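Local coordinates for protein CMP-sialic acid transporter 1 (Zea mays, PDB 6I1R) that probably carries CMP-sialic acid from the cytoplasm into the Golgi as a membrane antiporter, here caught outward-facing with CMP bound, at residues N106-T111 with Y264-A269; T139-V144 with I293-I298. The protein carries 5 engineered substitutions. One frame throughout, in Å; residues are numbered along the deposited sequence.

Interaction 1. Residues N106-T111 with Y264-A269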
loop_
_atom_site.group_PDB
_atom_site.type_symbol
_atom_site.label_atom_id
_atom_site.label_comp_id
_atom_site.label_asym_id
_atom_site.label_seq_id
_atom_site.Cartn_x
_atom_site.Cartn_y
_atom_site.Cartn_z
ATOM N N ASN B 106 -5.632 -13.011 16.506
ATOM C CA ASN B 106 -6.447 -13.210 17.713
ATOM C C ASN B 106 -5.773 -14.202 18.673
ATOM O O ASN B 106 -6.323 -14.488 19.739
ATOM C CB ASN B 106 -7.859 -13.695 17.374
ATOM C CG ASN B 106 -8.608 -12.739 16.473
ATOM O OD1 ASN B 106 -8.734 -11.557 16.783
ATOM N ND2 ASN B 106 -9.107 -13.242 15.357
ATOM N N LEU B 107 -4.605 -14.732 18.312
ATOM C CA LEU B 107 -3.892 -15.661 19.188
ATOM C C LEU B 107 -3.168 -14.883 20.298
ATOM O O LEU B 107 -2.836 -15.455 21.336
ATOM C CB LEU B 107 -2.909 -16.498 18.360
ATOM C CG LEU B 107 -2.802 -17.966 18.770
ATOM C CD1 LEU B 107 -3.952 -18.773 18.187
ATOM C CD2 LEU B 107 -1.468 -18.558 18.346
ATOM N N LYS B 108 -2.924 -13.591 20.088
ATOM C CA LYS B 108 -2.278 -12.757 21.114
ATOM C C LYS B 108 -3.133 -12.731 22.387
ATOM O O LYS B 108 -2.606 -12.537 23.479
ATOM C CB LYS B 108 -2.035 -11.328 20.617
ATOM C CG LYS B 108 -3.235 -10.639 19.994
ATOM C CD LYS B 108 -2.994 -9.191 19.709
ATOM C CE LYS B 108 -4.210 -8.361 20.032
ATOM N NZ LYS B 108 -4.019 -6.933 19.684
ATOM N N ILE B 109 -4.443 -12.910 22.238
ATOM C CA ILE B 109 -5.362 -12.910 23.375
ATOM C C ILE B 109 -5.033 -14.095 24.296
ATOM O O ILE B 109 -5.020 -13.937 25.518
ATOM C CB ILE B 109 -6.830 -12.924 22.897
ATOM C CG1 ILE B 109 -7.193 -11.632 22.159
ATOM C CG2 ILE B 109 -7.783 -13.188 24.056
ATOM C CD1 ILE B 109 -8.410 -11.746 21.268
ATOM N N VAL B 110 -4.760 -15.266 23.720
ATOM C CA VAL B 110 -4.468 -16.462 24.529
ATOM C C VAL B 110 -3.000 -16.435 24.981
ATOM O O VAL B 110 -2.697 -16.881 26.089
ATOM C CB VAL B 110 -4.822 -17.775 23.797
ATOM C CG1 VAL B 110 -6.301 -17.837 23.445
ATOM C CG2 VAL B 110 -3.974 -18.022 22.557
ATOM N N THR B 111 -2.099 -15.913 24.147
ATOM C CA THR B 111 -0.682 -15.833 24.518
ATOM C C THR B 111 -0.484 -14.791 25.628
ATOM O O THR B 111 0.348 -15.011 26.509
ATOM C CB THR B 111 0.222 -15.541 23.314
ATOM O OG1 THR B 111 -0.317 -14.430 22.601
ATOM C CG2 THR B 111 0.366 -16.725 22.382
ATOM N N TYR B 264 -9.055 -6.668 26.135
ATOM C CA TYR B 264 -10.515 -6.543 26.032
ATOM C C TYR B 264 -10.861 -5.227 25.320
ATOM O O TYR B 264 -11.771 -5.198 24.497
ATOM C CB TYR B 264 -11.190 -6.670 27.402
ATOM C CG TYR B 264 -11.664 -8.064 27.734
ATOM C CD1 TYR B 264 -12.920 -8.504 27.345
ATOM C CD2 TYR B 264 -10.859 -8.952 28.427
ATOM C CE1 TYR B 264 -13.364 -9.784 27.640
ATOM C CE2 TYR B 264 -11.286 -10.235 28.732
ATOM C CZ TYR B 264 -12.543 -10.653 28.337
ATOM O OH TYR B 264 -12.964 -11.918 28.633
ATOM N N SER B 265 -10.127 -4.154 25.618
ATOM C CA SER B 265 -10.349 -2.853 24.966
ATOM C C SER B 265 -10.066 -2.955 23.462
ATOM O O SER B 265 -10.870 -2.507 22.643
ATOM C CB SER B 265 -9.509 -1.769 25.595
ATOM O OG SER B 265 -9.816 -1.617 26.972
ATOM N N THR B 266 -8.918 -3.542 23.126
ATOM C CA THR B 266 -8.460 -3.709 21.742
ATOM C C THR B 266 -9.465 -4.555 20.950
ATOM O O THR B 266 -9.784 -4.244 19.802
ATOM C CB THR B 266 -7.080 -4.379 21.693
ATOM O OG1 THR B 266 -6.422 -4.180 22.944
ATOM C CG2 THR B 266 -6.205 -3.849 20.578
ATOM N N SER B 267 -9.935 -5.632 21.573
ATOM C CA SER B 267 -10.870 -6.557 20.936
ATOM C C SER B 267 -12.200 -5.850 20.650
ATOM O O SER B 267 -12.728 -5.945 19.542
ATOM C CB SER B 267 -11.072 -7.787 21.784
ATOM O OG SER B 267 -9.865 -8.526 21.903
ATOM N N MET B 268 -12.718 -5.132 21.644
ATOM C CA MET B 268 -14.009 -4.444 21.521
ATOM C C MET B 268 -13.900 -3.282 20.525
ATOM O O MET B 268 -14.903 -2.879 19.933
ATOM C CB MET B 268 -14.484 -3.903 22.874
ATOM C CG MET B 268 -14.782 -4.982 23.900
ATOM S SD MET B 268 -15.955 -6.226 23.313
ATOM C CE MET B 268 -15.469 -7.621 24.327
ATOM N N ALA B 269 -12.697 -2.739 20.353
ATOM C CA ALA B 269 -12.459 -1.701 19.347
ATOM C C ALA B 269 -12.655 -2.287 17.943
ATOM O O ALA B 269 -13.294 -1.675 17.085
ATOM C CB ALA B 269 -11.072 -1.131 19.512
#
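The hydroxyl OG of S267 is held by its own helix, through a hydrogen bond to V263 O one turn earlier, while I109 reaches it from across the contact. This is helix-against-helix packing in the all-helical transmembrane fold of the drug/metabolite transporter superfamily. It joins helix 108-118 to the N-terminal half of helix 259-279. The terminal methyl CD1 of I109 packs 3.6 Å from S267 OG, an apolar neighbour for an oxygen whose polar partner is a backbone carbonyl. I109 gets there because CG1 sits beside the backbone N, opposite the carbonyl carbon (chi1 -66°), which brings CD1 to the serine. The closest pair of alpha carbons, I109 CA and Y264 CA, is 8.6 Å apart, so side chains make the contact.

The second pair is K108 with T266. K108 CG lies between the backbone N and the carbonyl carbon (chi1 50°), and the chain, bent at its third torsion, extends its ammonium end until NZ comes 3.9 Å from T266 CG2. The threonine meets it with its methyl branch; its hydroxyl OG1 is bonded instead to K262 O, one turn back in the same helix. The two side chains approach at a slant. The lysine side chain is about 11 Å from the bound CMP, so it makes no direct contact with the nucleotide.

Helix 126-143 packs beside this contact, with T139 against I109 and L135 against S267. Within 106-111, L107 O accepts the amide of T111 at 2.9 Å from T111 N. On the isoleucine branch, the inner carbon CG1 of I109 follows the methyl at 4.1 Å from S267 OG.

Interaction 2. Residues T139-V144 with I293-I298; sequences TTTSQV and IIICII
Van der Waals contact accounts for the whole interface between T139 and T141 on one helix and C296 and I295 on the other. The methyl CG2 of T139 lies 3.9 Å from C296 SG, and the same sulfur is 3.9 Å from T139 N, so it rests alongside the start of the segment. Beside this pair, the methyl CD1 of I295 meets T141, with CD1 to OG1 at 4.1 Å and CD1 to CG2 at 4.2 Å; the two side chains stand at about a right angle. With CG1 placed beside its backbone N (chi1 -71°), I295 can reach over to the threonine by its long branch. These pairs bring the last turns of helix 126-143 against helix 287-304, two helices of the drug/metabolite transporter fold, the second within a predicted membrane span.

The threonine and serine hydroxyls at this contact bond to carbonyls of their own helix. T141 OG1 bonds to V137 O and T139 OG1 to A136 O. S142 OG donates to T139 O at 2.6 Å, tilted 22° from the carbonyl plane, and that oxygen also accepts Q143 N, at 3.2 Å.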
loop_
_atom_site.group_PDB
_atom_site.type_symbol
_atom_site.label_atom_id
_atom_site.label_comp_id
_atom_site.label_asym_id
_atom_site.label_seq_id
_atom_site.Cartn_x
_atom_site.Cartn_y
_atom_site.Cartn_z
ATOM N N THR B 139 -13.692 -12.976 18.486
ATOM C CA THR B 139 -13.098 -12.003 17.571
ATOM C C THR B 139 -12.786 -12.686 16.233
ATOM O O THR B 139 -13.079 -12.145 15.167
ATOM C CB THR B 139 -11.850 -11.366 18.190
ATOM O OG1 THR B 139 -10.949 -12.413 18.552
ATOM C CG2 THR B 139 -12.167 -10.518 19.404
ATOM N N THR B 140 -12.191 -13.872 16.313
ATOM C CA THR B 140 -11.946 -14.714 15.141
ATOM C C THR B 140 -13.254 -14.927 14.371
ATOM O O THR B 140 -13.279 -14.789 13.148
ATOM C CB THR B 140 -11.318 -16.052 15.553
ATOM O OG1 THR B 140 -10.112 -15.766 16.262
ATOM C CG2 THR B 140 -11.016 -16.960 14.381
ATOM N N THR B 141 -14.327 -15.242 15.099
ATOM C CA THR B 141 -15.641 -15.533 14.508
ATOM C C THR B 141 -16.101 -14.362 13.627
ATOM O O THR B 141 -16.591 -14.579 12.522
ATOM C CB THR B 141 -16.675 -15.856 15.597
ATOM O OG1 THR B 141 -16.336 -17.127 16.152
ATOM C CG2 THR B 141 -18.100 -15.894 15.090
ATOM N N SER B 142 -15.939 -13.136 14.118
ATOM C CA SER B 142 -16.372 -11.942 13.387
ATOM C C SER B 142 -15.527 -11.735 12.124
ATOM O O SER B 142 -16.008 -11.170 11.142
ATOM C CB SER B 142 -16.329 -10.726 14.276
ATOM O OG SER B 142 -15.010 -10.485 14.740
ATOM N N GLN B 143 -14.277 -12.189 12.149
ATOM C CA GLN B 143 -13.357 -11.963 11.037
ATOM C C GLN B 143 -13.540 -13.033 9.950
ATOM O O GLN B 143 -13.257 -12.759 8.784
ATOM C CB GLN B 143 -11.912 -11.944 11.541
ATOM C CG GLN B 143 -11.611 -10.773 12.467
ATOM C CD GLN B 143 -10.130 -10.535 12.624
ATOM O OE1 GLN B 143 -9.504 -11.001 13.573
ATOM N NE2 GLN B 143 -9.553 -9.809 11.679
ATOM N N VAL B 144 -14.011 -14.228 10.318
ATOM C CA VAL B 144 -14.043 -15.388 9.401
ATOM C C VAL B 144 -14.664 -14.976 8.058
ATOM O O VAL B 144 -15.656 -14.241 8.009
ATOM C CB VAL B 144 -14.782 -16.590 10.027
ATOM C CG1 VAL B 144 -15.254 -17.593 8.982
ATOM C CG2 VAL B 144 -13.930 -17.288 11.076
ATOM N N ILE B 293 -19.966 -10.674 18.260
ATOM C CA ILE B 293 -20.300 -9.641 19.250
ATOM C C ILE B 293 -20.925 -10.298 20.487
ATOM O O ILE B 293 -20.560 -9.963 21.615
ATOM C CB ILE B 293 -21.224 -8.568 18.635
ATOM C CG1 ILE B 293 -20.463 -7.667 17.660
ATOM C CG2 ILE B 293 -21.919 -7.753 19.718
ATOM C CD1 ILE B 293 -21.350 -6.868 16.734
ATOM N N ILE B 294 -21.864 -11.221 20.273
ATOM C CA ILE B 294 -22.577 -11.882 21.376
ATOM C C ILE B 294 -21.577 -12.703 22.200
ATOM O O ILE B 294 -21.594 -12.653 23.433
ATOM C CB ILE B 294 -23.742 -12.746 20.849
ATOM C CG1 ILE B 294 -24.850 -11.880 20.241
ATOM C CG2 ILE B 294 -24.283 -13.658 21.942
ATOM C CD1 ILE B 294 -25.808 -12.633 19.348
ATOM N N ILE B 295 -20.717 -13.453 21.516
ATOM C CA ILE B 295 -19.656 -14.213 22.181
ATOM C C ILE B 295 -18.827 -13.257 23.045
ATOM O O ILE B 295 -18.552 -13.541 24.212
ATOM C CB ILE B 295 -18.776 -14.956 21.152
ATOM C CG1 ILE B 295 -19.528 -16.122 20.507
ATOM C CG2 ILE B 295 -17.472 -15.418 21.784
ATOM C CD1 ILE B 295 -19.053 -16.466 19.117
ATOM N N CYS B 296 -18.444 -12.128 22.457
ATOM C CA CYS B 296 -17.540 -11.183 23.107
ATOM C C CYS B 296 -18.240 -10.483 24.281
ATOM O O CYS B 296 -17.649 -10.356 25.352
ATOM C CB CYS B 296 -16.992 -10.176 22.102
ATOM S SG CYS B 296 -15.645 -10.849 21.095
ATOM N N ILE B 297 -19.485 -10.046 24.095
ATOM C CA ILE B 297 -20.253 -9.431 25.191
ATOM C C ILE B 297 -20.346 -10.422 26.359
ATOM O O ILE B 297 -20.198 -10.033 27.518
ATOM C CB ILE B 297 -21.646 -8.966 24.711
ATOM C CG1 ILE B 297 -21.547 -7.715 23.833
ATOM C CG2 ILE B 297 -22.586 -8.746 25.890
ATOM C CD1 ILE B 297 -22.844 -7.322 23.162
ATOM N N ILE B 298 -20.588 -11.694 26.050
ATOM C CA ILE B 298 -20.686 -12.734 27.082
ATOM C C ILE B 298 -19.291 -12.992 27.669
ATOM O O ILE B 298 -19.161 -13.192 28.874
ATOM C CB ILE B 298 -21.349 -14.011 26.523
ATOM C CG1 ILE B 298 -22.872 -13.859 26.475
ATOM C CG2 ILE B 298 -20.931 -15.248 27.309
ATOM C CD1 ILE B 298 -23.577 -14.898 25.636
#

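The two interactions lie about 11 Å apart, centre to centre, and draw on four different helices. Along the chain these come in the order 108-118, 126-143, 259-279 and 287-304, so the segments alternate: each interaction pairs an early helix with a late one, and the two early helices and the two late ones are neighbours in sequence. The contacts also touch directly. N106 ND2 probably hydrogen-bonds Q143 OE1 at 2.9 Å, and M268 CE packs 3.6 Å from C296 O. Interaction 1 lies nearer the centre of the chain and interaction 2 farther out; both bring early and late parts of the chain together in the transporter bundle.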